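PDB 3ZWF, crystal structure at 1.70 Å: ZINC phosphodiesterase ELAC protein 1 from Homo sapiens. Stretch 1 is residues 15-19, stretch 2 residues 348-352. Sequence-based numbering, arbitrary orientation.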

# COMPACT_ATOMS: atom_id res chain seq x y z
N PRO A 15 9.51 10.04 0.98
CA PRO A 15 9.45 11.03 -0.08
C PRO A 15 10.70 11.05 -0.98
O PRO A 15 10.60 11.40 -2.16
CB PRO A 15 9.31 12.37 0.68
CG PRO A 15 8.70 12.01 1.98
CD PRO A 15 9.36 10.66 2.31
N THR A 16 11.83 10.62 -0.46
CA THR A 16 13.10 10.64 -1.26
C THR A 16 13.47 9.31 -1.90
O THR A 16 14.16 9.27 -2.92
CB THR A 16 14.26 11.14 -0.40
OG1 THR A 16 14.40 10.33 0.77
CG2 THR A 16 14.01 12.55 0.06
N ARG A 17 13.02 8.21 -1.28
CA ARG A 17 13.23 6.86 -1.81
C ARG A 17 12.01 5.97 -1.58
O ARG A 17 11.66 5.69 -0.43
CB ARG A 17 14.45 6.17 -1.20
CG ARG A 17 15.81 6.80 -1.44
CD ARG A 17 16.90 5.93 -0.86
NE ARG A 17 18.27 6.47 -0.94
CZ ARG A 17 19.05 6.39 -2.02
NH1 ARG A 17 18.61 5.85 -3.15
NH2 ARG A 17 20.28 6.85 -1.98
N GLY A 18 11.38 5.57 -2.68
CA GLY A 18 10.24 4.66 -2.63
C GLY A 18 10.64 3.29 -2.10
O GLY A 18 11.84 2.98 -1.99
N ALA A 19 9.64 2.52 -1.70
CA ALA A 19 9.86 1.14 -1.31
C ALA A 19 10.26 0.31 -2.53
O ALA A 19 10.06 0.69 -3.69
CB ALA A 19 8.63 0.58 -0.66
N LEU A 348 25.24 3.43 -7.54
CA LEU A 348 24.23 3.59 -6.47
C LEU A 348 22.90 3.96 -7.09
O LEU A 348 22.76 5.00 -7.72
CB LEU A 348 24.68 4.64 -5.46
CG LEU A 348 26.14 4.47 -5.04
CD1 LEU A 348 26.48 5.61 -4.06
CD2 LEU A 348 26.38 3.04 -4.50
N ALA A 349 21.90 3.10 -6.86
CA ALA A 349 20.56 3.30 -7.39
C ALA A 349 19.91 4.55 -6.76
O ALA A 349 20.09 4.84 -5.58
CB ALA A 349 19.66 2.07 -7.16
N GLU A 350 19.22 5.29 -7.60
CA GLU A 350 18.29 6.34 -7.16
C GLU A 350 16.94 6.09 -7.82
O GLU A 350 16.89 5.50 -8.90
CB GLU A 350 18.80 7.73 -7.54
CG GLU A 350 20.13 8.03 -6.93
CD GLU A 350 20.75 9.34 -7.42
OE1 GLU A 350 20.15 10.05 -8.26
OE2 GLU A 350 21.85 9.64 -6.93
N ASP A 351 15.84 6.56 -7.20
CA ASP A 351 14.56 6.42 -7.85
C ASP A 351 14.61 7.11 -9.22
O ASP A 351 15.15 8.23 -9.39
CB ASP A 351 13.41 7.06 -7.03
CG ASP A 351 13.18 6.40 -5.69
OD1 ASP A 351 13.91 5.43 -5.31
OD2 ASP A 351 12.17 6.80 -5.04
N PHE A 352 14.03 6.40 -10.18
CA PHE A 352 13.82 6.80 -11.59
C PHE A 352 15.06 6.67 -12.46
O PHE A 352 15.03 6.99 -13.66
CB PHE A 352 13.17 8.18 -11.70
CG PHE A 352 11.91 8.27 -10.91
CD1 PHE A 352 10.82 7.56 -11.32
CD2 PHE A 352 11.83 9.04 -9.76
CE1 PHE A 352 9.63 7.58 -10.57
CE2 PHE A 352 10.66 9.07 -9.01
CZ PHE A 352 9.56 8.34 -9.43
O HOH W 1 15.99 8.15 -4.69
O HOH W 2 21.79 6.42 -4.15

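Both stretches lack regular secondary structure where they touch, and no backbone-to-backbone hydrogen bond joins them directly. Their CA atoms come nearest at Arg17 and Asp351, 6.2 Å apart, and touching residues are at least 332 positions apart in sequence. Thr16 O and Asp351 N lie 5.3 Å apart, too far to bond directly, and water 1 bridges them: it donates to Thr16 O (2.8 Å from the water oxygen) and accepts from Asp351 N (3.0 Å from it).

Direct contact falls to two side chains, each reaching for the opposite backbone. Asp351 points its CA-to-CB bond toward stretch 1, and its short side chain, with chi1 in the m well, sets the carboxylate against the main chain. Gly18 N donates to Asp351 OD2 at 2.8 Å, with a nearly straight N-H...O angle of 169°. An aspartate suits this place because its carboxylate oxygen accepts readily and has little chain to fold. Gly18 takes part through its main-chain amide; an ideally placed CB would point toward stretch 2, 3.6 Å from Asp351 OD2, close but not a clash, so the geometry here does not require glycine. The same oxygen lies 3.4 Å from Arg17 CA, so it packs closely against the backbone just before the amide it binds.

Arg17 bridges a longer gap. Its CA-to-CB bond runs sideways, but chi2 and chi3 are both t, and the extended chain carries the guanidinium to stretch 2. There Arg17 NH1 donates to Ala349 O at 3.0 Å (154°), with the carbonyl near the guanidinium plane, at its edge, where the N-H bonds point. Water 2 reinforces the link, accepting from Arg17 NH2 and donating to Ala349 O, each 2.7 Å from its oxygen. Ala349 contributes through its carbonyl; its CB stays 5.6 Å from Arg17 NH1, too far for contact.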